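Local coordinates for ubiquitin-conjugating enzyme-like protein (PDB 6ZM3) that partners the ubiquitin-conjugating enzyme UBC2 in an E2 complex essential for Leishmania amastigote differentiation, probably as a non-catalytic E2 variant of the UEV family, at residues Asn27-Val32 with Met113-Ser118; Val75-Phe81 with Asp93-Arg98. All coordinates share one frame. Where two conformers were deposited one is given. Residues are numbered along the deposited sequence.

Contact 1: residues Asn27-Val32 with Met113-Ser118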
loop_
_atom_site.group_PDB
_atom_site.type_symbol
_atom_site.label_atom_id
_atom_site.label_comp_id
_atom_site.label_asym_id
_atom_site.label_seq_id
_atom_site.Cartn_x
_atom_site.Cartn_y
_atom_site.Cartn_z
ATOM N N ASN B 27 8.214 11.244 15.263
ATOM C CA ASN B 27 7.906 9.826 15.359
ATOM C C ASN B 27 7.522 9.360 13.967
ATOM O O ASN B 27 6.449 9.690 13.480
ATOM C CB ASN B 27 6.719 9.556 16.287
ATOM C CG ASN B 27 6.403 8.083 16.443
ATOM O OD1 ASN B 27 6.613 7.287 15.526
ATOM N ND2 ASN B 27 5.910 7.706 17.612
ATOM N N GLN B 28 8.443 8.672 13.297
ATOM C CA GLN B 28 8.118 8.126 11.991
ATOM C C GLN B 28 8.313 6.618 12.045
ATOM O O GLN B 28 8.989 6.040 11.196
ATOM C CB GLN B 28 8.894 8.825 10.866
ATOM C CG GLN B 28 10.370 9.053 11.170
ATOM C CD GLN B 28 11.227 9.052 9.926
ATOM O OE1 GLN B 28 11.034 9.852 9.006
ATOM N NE2 GLN B 28 12.187 8.141 9.888
ATOM N N ASN B 29 7.729 5.995 13.074
ATOM C CA ASN B 29 7.659 4.542 13.078
ATOM C C ASN B 29 6.230 4.071 13.361
ATOM O O ASN B 29 5.913 2.891 13.178
ATOM C CB ASN B 29 8.865 3.932 13.801
ATOM C CG ASN B 29 8.824 4.205 15.290
ATOM O OD1 ASN B 29 7.783 4.043 15.920
ATOM N ND2 ASN B 29 9.931 4.626 15.873
ATOM N N VAL B 30 5.371 4.999 13.799
ATOM C CA VAL B 30 3.950 4.730 13.986
ATOM C C VAL B 30 3.115 5.931 13.524
ATOM O O VAL B 30 3.531 7.086 13.671
ATOM C CB VAL B 30 3.683 4.338 15.453
ATOM C CG1 VAL B 30 2.286 4.664 15.925
ATOM C CG2 VAL B 30 4.012 2.886 15.756
ATOM N N SER B 31 1.919 5.680 12.968
ATOM C CA SER B 31 1.091 6.786 12.500
ATOM C C SER B 31 -0.379 6.417 12.485
ATOM O O SER B 31 -0.711 5.258 12.197
ATOM C CB SER B 31 1.516 7.219 11.132
ATOM O OG SER B 31 0.827 8.405 10.824
ATOM N N VAL B 32 -1.224 7.412 12.786
ATOM C CA VAL B 32 -2.669 7.256 12.763
ATOM C C VAL B 32 -3.237 8.489 12.086
ATOM O O VAL B 32 -2.724 9.592 12.263
ATOM C CB VAL B 32 -3.258 7.125 14.182
ATOM C CG1 VAL B 32 -4.706 6.684 14.162
ATOM C CG2 VAL B 32 -2.436 6.232 15.089
ATOM N N MET B 113 -5.012 6.139 20.421
ATOM C CA MET B 113 -4.754 5.252 19.287
ATOM C C MET B 113 -3.271 5.219 18.931
ATOM O O MET B 113 -2.737 4.154 18.624
ATOM C CB MET B 113 -5.584 5.629 18.058
ATOM C CG MET B 113 -7.047 5.382 18.245
ATOM S SD MET B 113 -7.971 5.903 16.796
ATOM C CE MET B 113 -8.377 7.587 17.252
ATOM N N GLU B 114 -2.580 6.369 18.994
ATOM C CA GLU B 114 -1.158 6.372 18.723
ATOM C C GLU B 114 -0.362 5.504 19.716
ATOM O O GLU B 114 0.585 4.797 19.331
ATOM C CB GLU B 114 -0.648 7.815 18.638
ATOM C CG GLU B 114 0.831 7.868 18.344
ATOM C CD GLU B 114 1.496 9.233 18.292
ATOM O OE1 GLU B 114 0.788 10.256 18.433
ATOM O OE2 GLU B 114 2.734 9.258 18.097
ATOM N N LEU B 115 -0.703 5.598 21.009
ATOM C CA LEU B 115 -0.037 4.762 22.005
ATOM C C LEU B 115 -0.347 3.273 21.763
ATOM O O LEU B 115 0.545 2.440 21.903
ATOM C CB LEU B 115 -0.400 5.248 23.420
ATOM C CG LEU B 115 0.336 4.591 24.601
ATOM C CD1 LEU B 115 1.855 4.623 24.451
ATOM C CD2 LEU B 115 -0.077 5.257 25.902
ATOM N N CYS B 116 -1.580 2.940 21.373
ATOM C CA CYS B 116 -1.921 1.551 21.037
ATOM C C CYS B 116 -0.974 1.018 19.970
ATOM O O CYS B 116 -0.434 -0.090 20.114
ATOM C CB CYS B 116 -3.358 1.340 20.550
ATOM S SG CYS B 116 -4.665 1.595 21.775
ATOM N N LEU B 117 -0.735 1.826 18.924
ATOM C CA LEU B 117 0.168 1.412 17.862
ATOM C C LEU B 117 1.626 1.326 18.326
ATOM O O LEU B 117 2.332 0.385 17.935
ATOM C CB LEU B 117 0.004 2.316 16.630
ATOM C CG LEU B 117 -1.357 2.348 15.936
ATOM C CD1 LEU B 117 -1.228 3.016 14.552
ATOM C CD2 LEU B 117 -1.960 0.956 15.758
ATOM N N SER B 118 2.122 2.297 19.134
ATOM C CA SER B 118 3.473 2.188 19.659
ATOM C C SER B 118 3.625 0.896 20.450
ATOM O O SER B 118 4.674 0.279 20.382
ATOM C CB SER B 118 3.896 3.374 20.491
ATOM O OG SER B 118 4.681 4.236 19.699
HETATM O O HOH W 1 7.037 4.175 18.453
#

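Contact 2: residues Val75-Phe81 with Asp93-Arg98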
loop_
_atom_site.group_PDB
_atom_site.type_symbol
_atom_site.label_atom_id
_atom_site.label_comp_id
_atom_site.label_asym_id
_atom_site.label_seq_id
_atom_site.Cartn_x
_atom_site.Cartn_y
_atom_site.Cartn_z
ATOM N N VAL B 75 -14.386 2.051 26.426
ATOM C CA VAL B 75 -13.879 0.733 26.055
ATOM C C VAL B 75 -12.819 0.913 24.966
ATOM O O VAL B 75 -12.762 1.959 24.320
ATOM C CB VAL B 75 -15.025 -0.189 25.599
ATOM C CG1 VAL B 75 -16.086 -0.350 26.673
ATOM C CG2 VAL B 75 -15.652 0.288 24.300
ATOM N N PRO B 76 -11.914 -0.067 24.717
ATOM C CA PRO B 76 -10.798 0.163 23.800
ATOM C C PRO B 76 -11.262 0.335 22.349
ATOM O O PRO B 76 -12.382 -0.035 21.999
ATOM C CB PRO B 76 -9.923 -1.100 23.976
ATOM C CG PRO B 76 -10.414 -1.726 25.279
ATOM C CD PRO B 76 -11.897 -1.422 25.293
ATOM N N PRO B 77 -10.412 0.898 21.453
ATOM C CA PRO B 77 -10.719 0.908 20.030
ATOM C C PRO B 77 -10.594 -0.520 19.497
ATOM O O PRO B 77 -9.854 -1.340 20.053
ATOM C CB PRO B 77 -9.583 1.738 19.418
ATOM C CG PRO B 77 -8.430 1.678 20.402
ATOM C CD PRO B 77 -9.078 1.435 21.745
ATOM N N HIS B 78 -11.294 -0.792 18.399
ATOM C CA HIS B 78 -11.161 -2.058 17.685
ATOM C C HIS B 78 -10.076 -1.889 16.637
ATOM O O HIS B 78 -10.236 -1.041 15.763
ATOM C CB HIS B 78 -12.508 -2.432 17.058
ATOM C CG HIS B 78 -13.620 -2.422 18.054
ATOM N ND1 HIS B 78 -13.679 -3.317 19.105
ATOM C CD2 HIS B 78 -14.706 -1.627 18.181
ATOM C CE1 HIS B 78 -14.756 -3.088 19.819
ATOM N NE2 HIS B 78 -15.404 -2.053 19.275
ATOM N N ILE B 79 -8.982 -2.645 16.782
ATOM C CA ILE B 79 -7.820 -2.574 15.913
ATOM C C ILE B 79 -7.720 -3.909 15.168
ATOM O O ILE B 79 -7.718 -4.975 15.788
ATOM C CB ILE B 79 -6.542 -2.233 16.714
ATOM C CG1 ILE B 79 -6.724 -0.993 17.610
ATOM C CG2 ILE B 79 -5.301 -2.113 15.827
ATOM C CD1 ILE B 79 -5.400 -0.404 18.112
ATOM N N ARG B 80 -7.630 -3.832 13.833
ATOM C CA ARG B 80 -7.421 -4.996 12.978
ATOM C C ARG B 80 -6.182 -4.720 12.127
ATOM O O ARG B 80 -6.083 -3.656 11.501
ATOM C CB ARG B 80 -8.589 -5.092 11.993
ATOM C CG ARG B 80 -8.943 -6.492 11.512
ATOM C CD ARG B 80 -10.277 -6.543 10.778
ATOM N NE ARG B 80 -10.548 -5.345 9.975
ATOM C CZ ARG B 80 -10.419 -5.256 8.641
ATOM N NH1 ARG B 80 -10.033 -6.303 7.929
ATOM N NH2 ARG B 80 -10.701 -4.122 8.012
ATOM N N PHE B 81 -5.277 -5.694 12.043
ATOM C CA PHE B 81 -4.207 -5.587 11.066
ATOM C C PHE B 81 -4.779 -5.886 9.683
ATOM O O PHE B 81 -5.540 -6.848 9.517
ATOM C CB PHE B 81 -3.049 -6.532 11.381
ATOM C CG PHE B 81 -2.046 -6.024 12.389
ATOM C CD1 PHE B 81 -2.273 -6.191 13.755
ATOM C CD2 PHE B 81 -0.867 -5.421 11.980
ATOM C CE1 PHE B 81 -1.342 -5.738 14.678
ATOM C CE2 PHE B 81 0.067 -4.992 12.901
ATOM C CZ PHE B 81 -0.172 -5.168 14.249
ATOM N N ASP B 93 -7.798 -13.570 11.996
ATOM C CA ASP B 93 -8.420 -12.643 11.063
ATOM C C ASP B 93 -7.778 -11.256 11.139
ATOM O O ASP B 93 -8.315 -10.320 10.553
ATOM C CB ASP B 93 -9.940 -12.588 11.219
ATOM C CG ASP B 93 -10.408 -12.016 12.546
ATOM O OD1 ASP B 93 -9.561 -11.824 13.440
ATOM O OD2 ASP B 93 -11.622 -11.767 12.663
ATOM N N GLY B 94 -6.690 -11.124 11.900
ATOM C CA GLY B 94 -5.985 -9.852 12.059
ATOM C C GLY B 94 -6.462 -8.999 13.245
ATOM O O GLY B 94 -5.875 -7.947 13.523
ATOM N N THR B 95 -7.558 -9.396 13.913
ATOM C CA THR B 95 -8.064 -8.625 15.041
ATOM C C THR B 95 -7.062 -8.617 16.201
ATOM O O THR B 95 -6.507 -9.653 16.564
ATOM C CB THR B 95 -9.426 -9.159 15.500
ATOM O OG1 THR B 95 -9.273 -10.556 15.759
ATOM C CG2 THR B 95 -10.516 -9.024 14.465
ATOM N N VAL B 96 -6.852 -7.441 16.811
ATOM C CA VAL B 96 -6.059 -7.355 18.038
ATOM C C VAL B 96 -6.963 -7.819 19.171
ATOM O O VAL B 96 -8.018 -7.265 19.385
ATOM C CB VAL B 96 -5.485 -5.944 18.275
ATOM C CG1 VAL B 96 -4.770 -5.800 19.615
ATOM C CG2 VAL B 96 -4.510 -5.575 17.169
ATOM N N ASN B 97 -6.564 -8.929 19.802
ATOM C CA ASN B 97 -7.310 -9.648 20.831
ATOM C C ASN B 97 -7.332 -8.853 22.138
ATOM O O ASN B 97 -6.280 -8.502 22.656
ATOM C CB ASN B 97 -6.609 -11.000 21.055
ATOM C CG ASN B 97 -7.390 -11.891 21.984
ATOM O OD1 ASN B 97 -7.458 -11.607 23.170
ATOM N ND2 ASN B 97 -7.983 -12.942 21.447
ATOM N N ARG B 98 -8.526 -8.674 22.691
ATOM C CA ARG B 98 -8.792 -7.796 23.822
ATOM C C ARG B 98 -8.331 -8.392 25.155
ATOM O O ARG B 98 -8.160 -7.658 26.131
ATOM C CB ARG B 98 -10.263 -7.386 23.810
ATOM C CG ARG B 98 -10.540 -6.237 22.849
ATOM C CD ARG B 98 -12.005 -6.117 22.454
ATOM N NE ARG B 98 -12.380 -4.725 22.217
ATOM C CZ ARG B 98 -13.202 -3.992 22.974
ATOM N NH1 ARG B 98 -13.783 -4.521 24.040
ATOM N NH2 ARG B 98 -13.444 -2.729 22.653
HETATM O O HOH W 2 -10.728 -3.620 20.858
HETATM O O HOH W 3 -9.744 -4.838 18.677
#

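Contact 1: residues Asn27-Val32 with Met113-Ser118
Start with V30 and V32, the two alternating strand residues that turn their CB atoms toward the helix, and with L117, the leucine that meets both. V30 CG1 sits 3.3 Å from L117 CB, a tight apolar touch, while V32 CG2 lies 3.5 Å from L117 CD1; L117 CD1 is also 3.3 Å from S31 O. Along the helix, V32 CG1 reaches M113 CB at 4.1 Å, and V30 CG2 approaches the backbone at S118 N, 3.9 Å away. Strand 30-32 and helix 113-118 run roughly antiparallel, 148° between their directions, the axes coming within 7.9 Å, so V32 faces the helix start and V30 comes one turn later. S31 points away, where it packs against a polar side chain of the partner E2 chain. The end at N27, N29 and S118 is polar. N27 OD1 accepts from N29 N (3.0 Å) and V30 N (3.1 Å), an Asx turn that the second bond extends to an Asx motif, and N27 ND2 stands 3.6 Å from E114 OE2. One water joins N29 OD1 (2.6 Å) to S118 OG (2.7 Å). This is the helix-on-sheet packing of the UBC fold at an edge strand. Its chemistry is mainly hydrophobic: shape fit between valine and leucine methyls holds strand to helix, with a polar fringe, bridged by one water, where the loop leads into the strand.

Contact 2: residues Val75-Phe81 with Asp93-Arg98
Two short backbone hydrogen bonds tie this loop to the strand: V96 N gives to I79 O at 2.8 Å, and F81 N gives to G94 O, also at 2.8 Å. They flank R80 and T95, a non-hydrogen-bonded antiparallel pair with CA atoms 4.2 Å apart, a single bridge. The next bond in the pattern is made through water, which accepts from I79 N (3.0 Å) and donates to V96 O (3.1 Å). A second water accepts a hydrogen bond from R98 NE (2.4 Å) and donates one to P77 O (2.6 Å). R98 spreads over the strand's approach: its guanidinium carries P76 CD over one face, with NH2 3.3 Å from that carbon and 3.0 Å from P76 O. On the loop side, D93 OD1 accepts from T95 N at 3.2 Å, an Asx turn, and T95 OG1 hydrogen-bonds to D91, with D93 OD1 also 2.7 Å away. G94 has a positive phi, and a CB there would lie only 2.6 Å from F81 O. R80 sends its NH2 to a salt bridge with E65. On the apolar side of I79, F81 and V96, V96 CG2 packs on I79 CG2 (3.8 Å) and F81 CE1 (4.0 Å). That side joins the core: L64 of strand 61-67 lies against I79 and F81, F104 of helix 102-105 covers I79 and V96, and helix 113-125 presents C116, L120 and M124.

How the contacts relate
Along the chain 27-32 comes first, then 75-81 and 93-98, then 113-118, so contact 1 encloses contact 2. Their centres are about 15 Å apart, and they involve 30-34 and 78-81, the outermost strands of this chain's four-stranded antiparallel sheet. Helix 113-125 spans the gap: C116 CB is 3.6 Å from I79 CD1, and C116 SG is 4.0 Å from P77 CG. One helix thus ties both sheet edges into a single core. Segment 93-98, probably the one matching the catalytic-cysteine position of active E2s, has no cysteine, consistent with a UEV, while contact 1 borders the partner E2.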